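Local coordinates for protein beta-lactamase (Escherichia coli, PDB 6PQ9) that probably hydrolyses beta-lactam antibiotics to substituted beta-amino acids, and so gives resistance to them, at residues A[125-128]-A[132-135]; A[91-96]-A[141-146]. The protein carries 1 engineered substitution. All blocks are in the same frame, centred on the assembly; numbering follows the deposited sequence.

In the fold
Helix 134-144 takes part in both contacts. Contact 1 lies at its start, where the chain turns in from helix 121-130. Contact 2 lies near its far end, where it meets strand 92-95. The two contact centres are 12 Å apart, and their nearest atoms are about 7 Å apart without touching. Contact 1 is buried. It carries Ser132, Asp133 and Asn134, the SDN motif of class A beta-lactamases. A sulfate ion, probably from the crystallisation liquor, is hydrogen-bonded there to Ser132, Lys71, Ser239 and the engineered Gly68, which places contact 1 at the active site. Contact 2 is at the surface, about 21 Å from the centre of the chain.

Contact 1. Residues A[125-128]-A[132-135]; sequences LKAT and SDNN. With SO4 (sulfate ion), chain L.
Ala127 and Asp133 meet side by side, CB to CB at 3.8 Å. Asp133 CB also rests 3.4 Å from Ala127 O. That carbonyl accepts from Asp133 N at 3.0 Å. The bond is nearly straight at the hydrogen (172°). With CG anti to its own N (chi1 -159°), the Asp133 carboxylate leads on past Ala127, and OD2 passes 3.9 Å from Ala127 CB. OD2 ends on Leu108 N. OD1 takes Gly136 N and Ser106 OG, plus a weak capping bond from Asn135 N (2.9 Å). Both oxygens of this buried carboxylate are therefore held, which fixes its rotation. Thr128 starts away from Asp133, and its CG2 comes no nearer than 4.0 Å to Asp133 O, while its OG1 is hydrogen-bonded back to Ile124 O. Ser132 points the other way. Its OG is hydrogen-bonded to sulfate O1 at 2.6 Å and also to Lys236 NZ. Asp133 thus N-caps helix 134-144 while Ser132 faces the active site, as in the SDN motif of class A enzymes. The turn follows directly on helix 121-130, with helix 107-111 packed against Ala127 and Asp133 and helix 70-85 against Thr128.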
loop_
_atom_site.group_PDB
_atom_site.type_symbol
_atom_site.label_atom_id
_atom_site.label_comp_id
_atom_site.label_asym_id
_atom_site.label_seq_id
_atom_site.Cartn_x
_atom_site.Cartn_y
_atom_site.Cartn_z
ATOM N N LEU A 125 10.985 3.947 -9.480
ATOM C CA LEU A 125 9.855 4.263 -8.615
ATOM C C LEU A 125 8.528 3.949 -9.292
ATOM O O LEU A 125 7.596 3.456 -8.649
ATOM C CB LEU A 125 9.892 5.740 -8.233
ATOM C CG LEU A 125 10.563 6.117 -6.921
ATOM C CD1 LEU A 125 10.587 7.627 -6.833
ATOM C CD2 LEU A 125 9.804 5.490 -5.763
ATOM N N LYS A 126 8.408 4.292 -10.572
ATOM C CA LYS A 126 7.191 3.997 -11.310
ATOM C C LYS A 126 6.913 2.491 -11.312
ATOM O O LYS A 126 5.803 2.052 -10.984
ATOM C CB LYS A 126 7.318 4.562 -12.726
ATOM C CG LYS A 126 6.238 4.117 -13.699
ATOM C CD LYS A 126 4.904 4.798 -13.414
ATOM C CE LYS A 126 3.919 4.551 -14.542
ATOM N NZ LYS A 126 2.504 4.720 -14.094
ATOM N N ALA A 127 7.928 1.684 -11.640
ATOM C CA ALA A 127 7.766 0.229 -11.612
ATOM C C ALA A 127 7.357 -0.269 -10.228
ATOM O O ALA A 127 6.510 -1.163 -10.102
ATOM C CB ALA A 127 9.068 -0.456 -12.038
ATOM N N THR A 128 7.981 0.274 -9.180
ATOM C CA THR A 128 7.749 -0.227 -7.832
ATOM C C THR A 128 6.356 0.137 -7.327
ATOM O O THR A 128 5.664 -0.707 -6.748
ATOM C CB THR A 128 8.824 0.323 -6.899
ATOM O OG1 THR A 128 10.117 -0.021 -7.417
ATOM C CG2 THR A 128 8.656 -0.228 -5.484
ATOM N N SER A 132 4.278 -2.517 -8.776
ATOM C CA SER A 132 4.583 -3.358 -7.620
ATOM C C SER A 132 5.828 -4.221 -7.831
ATOM O O SER A 132 5.951 -5.299 -7.242
ATOM C CB SER A 132 3.374 -4.220 -7.247
ATOM O OG SER A 132 3.458 -4.605 -5.888
ATOM N N ASP A 133 6.770 -3.733 -8.642
ATOM C CA ASP A 133 8.024 -4.435 -8.905
ATOM C C ASP A 133 8.754 -4.829 -7.618
ATOM O O ASP A 133 9.045 -3.986 -6.763
ATOM C CB ASP A 133 8.921 -3.531 -9.762
ATOM C CG ASP A 133 9.989 -4.302 -10.502
ATOM O OD1 ASP A 133 10.827 -4.974 -9.855
ATOM O OD2 ASP A 133 9.981 -4.241 -11.739
ATOM N N ASN A 134 9.100 -6.109 -7.500
ATOM C CA ASN A 134 9.827 -6.555 -6.312
ATOM C C ASN A 134 11.318 -6.243 -6.364
ATOM O O ASN A 134 11.925 -5.995 -5.312
ATOM C CB ASN A 134 9.637 -8.052 -6.093
ATOM C CG ASN A 134 8.252 -8.375 -5.611
ATOM O OD1 ASN A 134 7.619 -7.558 -4.954
ATOM N ND2 ASN A 134 7.757 -9.547 -5.964
ATOM N N ASN A 135 11.930 -6.283 -7.549
ATOM C CA ASN A 135 13.338 -5.920 -7.636
ATOM C C ASN A 135 13.506 -4.410 -7.552
ATOM O O ASN A 135 14.432 -3.929 -6.898
ATOM C CB ASN A 135 13.961 -6.484 -8.915
ATOM C CG ASN A 135 14.073 -7.990 -8.879
ATOM O OD1 ASN A 135 14.443 -8.567 -7.851
ATOM N ND2 ASN A 135 13.729 -8.644 -9.993
HETATM S S SO4 L . 2.520 -7.277 -4.009
HETATM O O1 SO4 L . 1.786 -6.174 -4.628
HETATM O O2 SO4 L . 3.937 -6.927 -3.971
HETATM O O3 SO4 L . 2.059 -7.518 -2.636
HETATM O O4 SO4 L . 2.290 -8.468 -4.806
#

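Contact 2. Residues A[91-96]-A[141-146]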
loop_
_atom_site.group_PDB
_atom_site.type_symbol
_atom_site.label_atom_id
_atom_site.label_comp_id
_atom_site.label_asym_id
_atom_site.label_seq_id
_atom_site.Cartn_x
_atom_site.Cartn_y
_atom_site.Cartn_z
ATOM N N LYS A 91 17.992 11.380 -11.668
ATOM C CA LYS A 91 19.301 10.796 -11.420
ATOM C C LYS A 91 19.273 9.298 -11.708
ATOM O O LYS A 91 18.319 8.599 -11.356
ATOM C CB LYS A 91 19.709 11.056 -9.975
ATOM C CG LYS A 91 20.740 10.100 -9.426
ATOM C CD LYS A 91 22.098 10.495 -9.901
ATOM C CE LYS A 91 23.174 9.867 -9.058
ATOM N NZ LYS A 91 24.464 9.910 -9.819
ATOM N N LYS A 92 20.321 8.800 -12.351
ATOM C CA LYS A 92 20.367 7.408 -12.775
ATOM C C LYS A 92 21.231 6.572 -11.845
ATOM O O LYS A 92 22.326 6.987 -11.449
ATOM C CB LYS A 92 20.876 7.297 -14.206
ATOM C CG LYS A 92 19.856 7.797 -15.211
ATOM C CD LYS A 92 20.136 7.275 -16.612
ATOM C CE LYS A 92 19.278 7.992 -17.651
ATOM N NZ LYS A 92 19.801 7.765 -19.024
ATOM N N LEU A 93 20.721 5.395 -11.498
ATOM C CA LEU A 93 21.408 4.428 -10.654
ATOM C C LEU A 93 21.768 3.209 -11.490
ATOM O O LEU A 93 20.934 2.701 -12.251
ATOM C CB LEU A 93 20.529 4.003 -9.471
ATOM C CG LEU A 93 20.100 5.151 -8.565
ATOM C CD1 LEU A 93 19.292 4.649 -7.401
ATOM C CD2 LEU A 93 21.336 5.887 -8.089
ATOM N N PHE A 94 23.004 2.746 -11.354
ATOM C CA PHE A 94 23.416 1.528 -12.032
ATOM C C PHE A 94 22.901 0.319 -11.260
ATOM O O PHE A 94 23.165 0.179 -10.063
ATOM C CB PHE A 94 24.940 1.469 -12.168
ATOM C CG PHE A 94 25.441 0.237 -12.875
ATOM C CD1 PHE A 94 25.700 -0.934 -12.168
ATOM C CD2 PHE A 94 25.650 0.247 -14.252
ATOM C CE1 PHE A 94 26.157 -2.069 -12.818
ATOM C CE2 PHE A 94 26.114 -0.877 -14.904
ATOM C CZ PHE A 94 26.369 -2.039 -14.182
ATOM N N VAL A 95 22.197 -0.565 -11.957
ATOM C CA VAL A 95 21.565 -1.739 -11.365
ATOM C C VAL A 95 22.314 -2.973 -11.851
ATOM O O VAL A 95 22.394 -3.220 -13.058
ATOM C CB VAL A 95 20.077 -1.809 -11.735
ATOM C CG1 VAL A 95 19.451 -3.098 -11.219
ATOM C CG2 VAL A 95 19.363 -0.578 -11.197
ATOM N N LYS A 96 22.870 -3.742 -10.921
ATOM C CA LYS A 96 23.595 -4.943 -11.306
ATOM C C LYS A 96 22.627 -6.041 -11.737
ATOM O O LYS A 96 21.496 -6.140 -11.238
ATOM C CB LYS A 96 24.481 -5.432 -10.152
ATOM C CG LYS A 96 25.395 -4.339 -9.608
ATOM C CD LYS A 96 26.470 -4.895 -8.696
ATOM C CE LYS A 96 25.936 -5.093 -7.289
ATOM N NZ LYS A 96 27.008 -5.546 -6.362
ATOM N N PHE A 141 15.231 0.040 -1.516
ATOM C CA PHE A 141 15.605 -0.157 -0.115
ATOM C C PHE A 141 17.093 0.064 0.066
ATOM O O PHE A 141 17.522 0.742 1.009
ATOM C CB PHE A 141 15.238 -1.565 0.369
ATOM C CG PHE A 141 13.915 -1.649 1.095
ATOM C CD1 PHE A 141 13.622 -0.798 2.161
ATOM C CD2 PHE A 141 12.962 -2.586 0.713
ATOM C CE1 PHE A 141 12.389 -0.879 2.826
ATOM C CE2 PHE A 141 11.739 -2.668 1.365
ATOM C CZ PHE A 141 11.455 -1.814 2.428
ATOM N N ARG A 142 17.895 -0.518 -0.835
ATOM C CA ARG A 142 19.334 -0.287 -0.834
ATOM C C ARG A 142 19.649 1.193 -0.953
ATOM O O ARG A 142 20.551 1.698 -0.268
ATOM C CB ARG A 142 19.989 -1.066 -1.980
ATOM C CG ARG A 142 20.248 -2.527 -1.656
ATOM C CD ARG A 142 20.275 -3.405 -2.894
ATOM N NE ARG A 142 21.607 -3.482 -3.492
ATOM C CZ ARG A 142 22.450 -4.511 -3.340
ATOM N NH1 ARG A 142 23.648 -4.500 -3.939
ATOM N NH2 ARG A 142 22.098 -5.559 -2.594
ATOM N N PHE A 143 18.896 1.912 -1.795
ATOM C CA PHE A 143 19.168 3.330 -2.026
ATOM C C PHE A 143 18.970 4.153 -0.757
ATOM O O PHE A 143 19.735 5.085 -0.496
ATOM C CB PHE A 143 18.294 3.865 -3.162
ATOM C CG PHE A 143 18.520 5.324 -3.466
ATOM C CD1 PHE A 143 19.758 5.772 -3.930
ATOM C CD2 PHE A 143 17.503 6.252 -3.292
ATOM C CE1 PHE A 143 19.979 7.125 -4.215
ATOM C CE2 PHE A 143 17.715 7.616 -3.579
ATOM C CZ PHE A 143 18.964 8.047 -4.041
ATOM N N VAL A 144 17.948 3.826 0.046
ATOM C CA VAL A 144 17.657 4.598 1.249
ATOM C C VAL A 144 18.320 4.034 2.498
ATOM O O VAL A 144 18.086 4.554 3.595
ATOM C CB VAL A 144 16.145 4.704 1.526
ATOM C CG1 VAL A 144 15.461 5.479 0.424
ATOM C CG2 VAL A 144 15.522 3.319 1.719
ATOM N N GLY A 145 19.098 2.968 2.383
ATOM C CA GLY A 145 19.875 2.483 3.501
ATOM C C GLY A 145 19.334 1.280 4.241
ATOM O O GLY A 145 19.883 0.931 5.292
ATOM N N GLY A 146 18.290 0.637 3.740
ATOM C CA GLY A 146 17.784 -0.586 4.324
ATOM C C GLY A 146 16.424 -0.391 4.969
ATOM O O GLY A 146 15.907 0.719 5.091
#
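Phe143 reaches from the helix to meet Leu93 on the strand. Its CB lies 4.4 Å from Leu93 CD1. CG is anti to the backbone N (chi1 -180°), which carries the ring out toward the strand. CG comes to 4.1 Å from the same methyl. The next atom, CD1, makes the closest approach, 3.7 Å from Leu93 CD1. CE1 is 4.1 Å from Leu93 CD1, with Leu93 CD2 slightly farther off. By the ring tip, CZ, Leu93 CD1 has fallen back to 4.8 Å. Leu93 CD1 meets the ring obliquely, round CG, CD1 and CE1, and the two side chains cross at about a right angle. The ring also has a cation-pi contact with Lys81 and packs on Leu82 and Ile121. Ile121 touches Leu93 as well, so the three form a small apolar cluster.

A second, more exposed pair lies farther along. Lys96 CE is 4.1 Å from Arg142 NH1, and these side chains also cross at about a right angle. Their charged atoms, Lys96 NZ and Arg142 NH1, are 4.3 Å apart. Glu99 probably offsets part of this charge through its salt bridge to Arg142 NE. It also accepts from the backbone N of Lys96. An acetate ion also lies near Lys96. Behind the contact the helix closes in a Schellman motif at Gly145, where Gly146 N bonds to Phe141 O at 2.8 Å. Gly146 then occupies the N-cap position of helix 147-156. Strand 92-95 pairs antiparallel with strand 117-120 and lies against the end of helix 134-144, whose Phe143 also packs on helices 70-85 and 121-130.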